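Local coordinates for protein 'Carboxyl esterase 2 (Tuber melanosporum Mel28, PDB 5MIF) that probably hydrolyses carboxylic esters as an alpha/beta-hydrolase-fold esterase of archaeal type in a mycorrhizal truffle fungus, at residues P211-L216 with F276-I281; L216-T221 with E285-R290. All coordinates share one frame; numbering follows the deposited sequence.

Contact 1: residues P211-L216 with F276-I281; sequences PKFQVL and FPETLI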
loop_
_atom_site.group_PDB
_atom_site.type_symbol
_atom_site.label_atom_id
_atom_site.label_comp_id
_atom_site.label_asym_id
_atom_site.label_seq_id
_atom_site.Cartn_x
_atom_site.Cartn_y
_atom_site.Cartn_z
ATOM N N PRO A 211 -12.233 14.035 12.228
ATOM C CA PRO A 211 -12.582 13.599 10.872
ATOM C C PRO A 211 -13.001 12.132 10.856
ATOM O O PRO A 211 -12.674 11.417 11.800
ATOM C CB PRO A 211 -11.277 13.813 10.098
ATOM C CG PRO A 211 -10.211 13.538 11.139
ATOM C CD PRO A 211 -10.773 14.145 12.415
ATOM N N LYS A 212 -13.687 11.688 9.804
ATOM C CA LYS A 212 -14.060 10.280 9.678
ATOM C C LYS A 212 -12.835 9.421 9.385
ATOM O O LYS A 212 -12.791 8.231 9.700
ATOM C CB LYS A 212 -15.101 10.089 8.575
ATOM C CG LYS A 212 -16.539 10.034 9.066
ATOM C CD LYS A 212 -17.480 9.754 7.905
ATOM C CE LYS A 212 -18.923 10.072 8.254
ATOM N NZ LYS A 212 -19.789 9.821 7.069
ATOM N N PHE A 213 -11.834 10.036 8.770
ATOM C CA PHE A 213 -10.690 9.299 8.275
ATOM C C PHE A 213 -9.472 10.211 8.183
ATOM O O PHE A 213 -9.590 11.373 7.801
ATOM C CB PHE A 213 -11.026 8.672 6.914
ATOM C CG PHE A 213 -9.966 7.762 6.391
ATOM C CD1 PHE A 213 -9.624 6.607 7.076
ATOM C CD2 PHE A 213 -9.338 8.035 5.184
ATOM C CE1 PHE A 213 -8.645 5.757 6.594
ATOM C CE2 PHE A 213 -8.361 7.183 4.681
ATOM C CZ PHE A 213 -8.006 6.039 5.398
ATOM N N GLN A 214 -8.308 9.682 8.543
ATOM C CA GLN A 214 -7.086 10.478 8.570
ATOM C C GLN A 214 -5.980 9.743 7.839
ATOM O O GLN A 214 -5.785 8.542 8.050
ATOM C CB GLN A 214 -6.669 10.782 10.028
ATOM C CG GLN A 214 -5.269 11.402 10.194
ATOM C CD GLN A 214 -4.943 11.769 11.643
ATOM O OE1 GLN A 214 -4.696 12.940 11.962
ATOM N NE2 GLN A 214 -4.923 10.762 12.525
ATOM N N VAL A 215 -5.268 10.452 6.966
ATOM C CA VAL A 215 -4.105 9.882 6.306
ATOM C C VAL A 215 -2.823 10.645 6.707
ATOM O O VAL A 215 -2.751 11.869 6.590
ATOM C CB VAL A 215 -4.246 9.891 4.778
ATOM C CG1 VAL A 215 -2.987 9.326 4.174
ATOM C CG2 VAL A 215 -5.455 9.034 4.317
ATOM N N LEU A 216 -1.839 9.919 7.222
ATOM C CA LEU A 216 -0.546 10.491 7.577
ATOM C C LEU A 216 0.511 9.909 6.637
ATOM O O LEU A 216 0.688 8.694 6.557
ATOM C CB LEU A 216 -0.189 10.216 9.053
ATOM C CG LEU A 216 -1.224 10.634 10.120
ATOM C CD1 LEU A 216 -0.804 10.194 11.504
ATOM C CD2 LEU A 216 -1.471 12.146 10.115
ATOM N N PHE A 276 -8.306 8.430 18.668
ATOM C CA PHE A 276 -7.979 8.905 17.316
ATOM C C PHE A 276 -8.943 8.364 16.271
ATOM O O PHE A 276 -9.543 7.313 16.461
ATOM C CB PHE A 276 -6.540 8.531 16.925
ATOM C CG PHE A 276 -5.576 9.684 16.991
ATOM C CD1 PHE A 276 -5.566 10.545 18.072
ATOM C CD2 PHE A 276 -4.710 9.927 15.943
ATOM C CE1 PHE A 276 -4.679 11.616 18.119
ATOM C CE2 PHE A 276 -3.825 11.004 15.976
ATOM C CZ PHE A 276 -3.807 11.840 17.062
ATOM N N PRO A 277 -9.114 9.105 15.169
ATOM C CA PRO A 277 -9.964 8.620 14.086
ATOM C C PRO A 277 -9.272 7.462 13.388
ATOM O O PRO A 277 -8.063 7.308 13.561
ATOM C CB PRO A 277 -10.081 9.839 13.164
ATOM C CG PRO A 277 -8.783 10.554 13.363
ATOM C CD PRO A 277 -8.458 10.381 14.824
ATOM N N GLU A 278 -9.997 6.648 12.628
ATOM C CA GLU A 278 -9.306 5.609 11.891
ATOM C C GLU A 278 -8.309 6.248 10.928
ATOM O O GLU A 278 -8.587 7.256 10.265
ATOM C CB GLU A 278 -10.264 4.637 11.206
ATOM C CG GLU A 278 -10.891 5.017 9.926
ATOM C CD GLU A 278 -11.472 3.776 9.248
ATOM O OE1 GLU A 278 -10.872 2.689 9.397
ATOM O OE2 GLU A 278 -12.527 3.879 8.595
ATOM N N THR A 279 -7.121 5.660 10.910
ATOM C CA THR A 279 -5.967 6.279 10.303
ATOM C C THR A 279 -5.203 5.338 9.375
ATOM O O THR A 279 -4.969 4.170 9.701
ATOM C CB THR A 279 -5.028 6.778 11.414
ATOM O OG1 THR A 279 -5.689 7.820 12.147
ATOM C CG2 THR A 279 -3.718 7.257 10.846
ATOM N N LEU A 280 -4.832 5.849 8.206
ATOM C CA LEU A 280 -3.916 5.151 7.314
ATOM C C LEU A 280 -2.550 5.850 7.328
ATOM O O LEU A 280 -2.454 7.054 7.059
ATOM C CB LEU A 280 -4.478 5.106 5.888
ATOM C CG LEU A 280 -3.492 4.725 4.780
ATOM C CD1 LEU A 280 -3.025 3.272 4.910
ATOM C CD2 LEU A 280 -4.115 4.950 3.426
ATOM N N ILE A 281 -1.500 5.098 7.638
ATOM C CA ILE A 281 -0.146 5.641 7.622
ATOM C C ILE A 281 0.693 5.012 6.523
ATOM O O ILE A 281 0.782 3.790 6.407
ATOM C CB ILE A 281 0.548 5.441 8.979
ATOM C CG1 ILE A 281 -0.258 6.146 10.069
ATOM C CG2 ILE A 281 1.998 5.948 8.926
ATOM C CD1 ILE A 281 0.217 5.855 11.482
HETATM O O HOH W 1 -12.967 7.332 12.718
#
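Two neighbouring parallel strands of the central alpha/beta hydrolase sheet meet here, Gln214 pairing with Thr279, Val215 with Leu280 and Leu216 with Ile281. Their short axes lie 4.7 Å apart and their N-to-C directions differ by 15°. Three backbone bonds zip them together: Gln214 N to Glu278 O (3.0 Å), Leu280 N to Gln214 O (2.9 Å) and Leu216 N to Leu280 O (2.9 Å). Gln214 thus uses both its N-H and its C=O on the second strand.

On one face, Phe213 begins by pointing away from residues 276-281, but with CG anti to the backbone N (chi1 -173°) the end of its ring comes back toward them. Its CZ then reaches Leu280 CB at 3.7 Å. Glu278 CG comes in at the ring's edge, in its plane, 3.5 Å from Phe213 CD1, and the carboxylate plane stands nearly perpendicular to the ring. Helix 329-345 packs on Phe213 and Val215 from this face.

On the other face Gln214 and Thr279 run side by side, with Leu216 and Ile281 further along. The Thr279 hydroxyl turns back into its own segment and donates to Pro277 O at 2.8 Å, reaching it from well above the carbonyl plane. Helices 191-206 and 290-302 cover this side.

Ahead of the strands, Pro211 CG meets Pro277 CG at 4.0 Å, and a water joins Lys212 O to Glu278 N. Parallel strands with helices packed on both faces give the three-layer alpha/beta/alpha build on which the alpha/beta hydrolase fold rests.

Contact 2: residues L216-T221 with E285-R290; sequences LIYPAT and EVDPIR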
loop_
_atom_site.group_PDB
_atom_site.type_symbol
_atom_site.label_atom_id
_atom_site.label_comp_id
_atom_site.label_asym_id
_atom_site.label_seq_id
_atom_site.Cartn_x
_atom_site.Cartn_y
_atom_site.Cartn_z
ATOM N N LEU A 216 -1.839 9.919 7.222
ATOM C CA LEU A 216 -0.546 10.491 7.577
ATOM C C LEU A 216 0.511 9.909 6.637
ATOM O O LEU A 216 0.688 8.694 6.557
ATOM C CB LEU A 216 -0.189 10.216 9.053
ATOM C CG LEU A 216 -1.224 10.634 10.120
ATOM C CD1 LEU A 216 -0.804 10.194 11.504
ATOM C CD2 LEU A 216 -1.471 12.146 10.115
ATOM N N ILE A 217 1.180 10.782 5.890
ATOM C CA ILE A 217 2.187 10.369 4.921
ATOM C C ILE A 217 3.581 10.698 5.487
ATOM O O ILE A 217 3.880 11.867 5.682
ATOM C CB ILE A 217 1.967 11.095 3.562
ATOM C CG1 ILE A 217 0.503 11.029 3.138
ATOM C CG2 ILE A 217 2.863 10.539 2.468
ATOM C CD1 ILE A 217 0.194 11.918 1.930
ATOM N N TYR A 218 4.411 9.677 5.729
ATOM C CA TYR A 218 5.719 9.800 6.410
ATOM C C TYR A 218 5.712 10.919 7.447
ATOM O O TYR A 218 6.482 11.879 7.347
ATOM C CB TYR A 218 6.896 9.991 5.422
ATOM C CG TYR A 218 6.594 10.748 4.143
ATOM C CD1 TYR A 218 6.427 12.135 4.144
ATOM C CD2 TYR A 218 6.504 10.073 2.927
ATOM C CE1 TYR A 218 6.154 12.815 2.974
ATOM C CE2 TYR A 218 6.246 10.754 1.746
ATOM C CZ TYR A 218 6.066 12.115 1.780
ATOM O OH TYR A 218 5.794 12.766 0.609
ATOM N N PRO A 219 4.811 10.815 8.429
ATOM C CA PRO A 219 4.601 11.925 9.356
ATOM C C PRO A 219 5.742 12.065 10.338
ATOM O O PRO A 219 6.399 11.070 10.663
ATOM C CB PRO A 219 3.322 11.528 10.087
ATOM C CG PRO A 219 3.394 10.043 10.128
ATOM C CD PRO A 219 4.040 9.623 8.826
ATOM N N ALA A 220 5.990 13.299 10.775
ATOM C CA ALA A 220 6.785 13.542 11.975
ATOM C C ALA A 220 5.835 13.392 13.151
ATOM O O ALA A 220 4.781 14.021 13.181
ATOM C CB ALA A 220 7.427 14.938 11.946
ATOM N N THR A 221 6.182 12.541 14.102
ATOM C CA THR A 221 5.301 12.306 15.234
ATOM C C THR A 221 6.004 12.590 16.549
ATOM O O THR A 221 5.358 12.790 17.579
ATOM C CB THR A 221 4.793 10.856 15.246
ATOM O OG1 THR A 221 5.921 9.976 15.287
ATOM C CG2 THR A 221 3.997 10.556 13.999
ATOM N N GLU A 285 10.554 3.733 2.641
ATOM C CA GLU A 285 11.517 2.802 3.215
ATOM C C GLU A 285 12.826 3.492 3.593
ATOM O O GLU A 285 13.327 3.334 4.711
ATOM C CB GLU A 285 11.814 1.666 2.243
ATOM C CG GLU A 285 12.904 0.735 2.716
ATOM C CD GLU A 285 13.316 -0.259 1.650
ATOM O OE1 GLU A 285 13.197 0.077 0.450
ATOM O OE2 GLU A 285 13.791 -1.354 2.008
ATOM N N VAL A 286 13.370 4.261 2.660
ATOM C CA VAL A 286 14.669 4.901 2.858
ATOM C C VAL A 286 14.446 6.336 3.334
ATOM O O VAL A 286 14.309 7.267 2.543
ATOM C CB VAL A 286 15.502 4.836 1.564
ATOM C CG1 VAL A 286 16.856 5.501 1.744
ATOM C CG2 VAL A 286 15.674 3.376 1.141
ATOM N N ASP A 287 14.399 6.485 4.651
ATOM C CA ASP A 287 13.899 7.691 5.291
ATOM C C ASP A 287 14.237 7.669 6.772
ATOM O O ASP A 287 13.808 6.767 7.489
ATOM C CB ASP A 287 12.382 7.802 5.108
ATOM C CG ASP A 287 11.802 9.114 5.636
ATOM O OD1 ASP A 287 12.487 9.854 6.369
ATOM O OD2 ASP A 287 10.618 9.399 5.351
ATOM N N PRO A 288 14.993 8.677 7.241
ATOM C CA PRO A 288 15.310 8.803 8.665
ATOM C C PRO A 288 14.064 8.825 9.545
ATOM O O PRO A 288 14.101 8.336 10.670
ATOM C CB PRO A 288 16.015 10.164 8.760
ATOM C CG PRO A 288 16.360 10.537 7.413
ATOM C CD PRO A 288 15.484 9.823 6.458
ATOM N N ILE A 289 12.976 9.385 9.029
ATOM C CA ILE A 289 11.790 9.606 9.852
ATOM C C ILE A 289 10.826 8.397 9.783
ATOM O O ILE A 289 9.764 8.402 10.408
ATOM C CB ILE A 289 11.068 10.923 9.434
ATOM C CG1 ILE A 289 10.434 11.605 10.636
ATOM C CG2 ILE A 289 10.049 10.703 8.349
ATOM C CD1 ILE A 289 11.456 12.201 11.552
ATOM N N ARG A 290 11.210 7.360 9.040
ATOM C CA ARG A 290 10.348 6.187 8.849
ATOM C C ARG A 290 9.874 5.554 10.168
ATOM O O ARG A 290 8.700 5.223 10.310
ATOM C CB ARG A 290 11.067 5.128 8.004
ATOM C CG ARG A 290 10.207 3.914 7.656
ATOM C CD ARG A 290 11.053 2.810 7.041
ATOM N NE ARG A 290 11.750 2.063 8.085
ATOM C CZ ARG A 290 12.859 1.349 7.898
ATOM N NH1 ARG A 290 13.412 1.274 6.696
ATOM N NH2 ARG A 290 13.407 0.697 8.917
HETATM O O HOH W 2 7.088 8.609 9.364
#
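The ring of Tyr218 takes Ile217 CG2 on one face, 3.4 Å above its plane and shifted toward the rim, while Asp287 approaches the same residue from across the contact, its OD2 3.8 Å from Tyr218 CB. Outside the two segments the ring also meets His317, with planes at about 45°, and packs edge-to-face with Phe319; its hydroxyl is hydrogen-bonded to Ala320 N. This is the acid corner of what looks like a Ser-His-Asp catalytic triad, the active-site arrangement of alpha/beta hydrolases: Asp287 OD2 is hydrogen-bonded to His317 ND1, and Ser190 would be the nucleophile.

The second carboxylate oxygen is held from within its own loop. Ile289 N donates to Asp287 OD1 at 2.7 Å, coming from above the carboxylate plane (54° out of it), which makes an Asx turn. The backbone closes a type I turn over the same residues through Arg290 N to Asp287 O, 3.1 Å, and helix 290-302 follows. One oxygen is gripped by the turn and the other by the histidine, which should restrict rotation of the carboxylate.

No direct hydrogen bond crosses between the segments; they meet by van der Waals contact, mainly of Ile289 with backbone carbonyls. Ile289 projects toward residues 216-221, with CG2 between its backbone N and carbonyl carbon. That methyl comes to 3.9 Å from Tyr218 O, while CG1 lies 4.1 Å from Pro219 O. Tyr218 itself has a positive phi (32°), which turns the chain away from the strand direction just after Ile217. One water completes the junction, donating to Pro219 O at 2.9 Å and to Ile289 O at 2.9 Å.

Overall arrangement
Both contacts are buried and share strand 213-217 and Leu216; contact 1 also uses strand 279-284, whereas contact 2 uses the loop that follows it. Their centres are about 16 Å apart, with contact 1 where the strands enter the sheet and contact 2 beyond their C-terminal ends. The chemistry changes along that path. Contact 1 is built on regular backbone bonding flanked by mostly apolar side chains, with Gln214 and Thr279 on one face, whereas contact 2, much smaller in buried area, relies on van der Waals contact and a bridging water. The two touch where Ile281 CG2 packs on Pro219 CD, 4.2 Å apart, and strand 279-284 leads on to the loop carrying the probable catalytic acid.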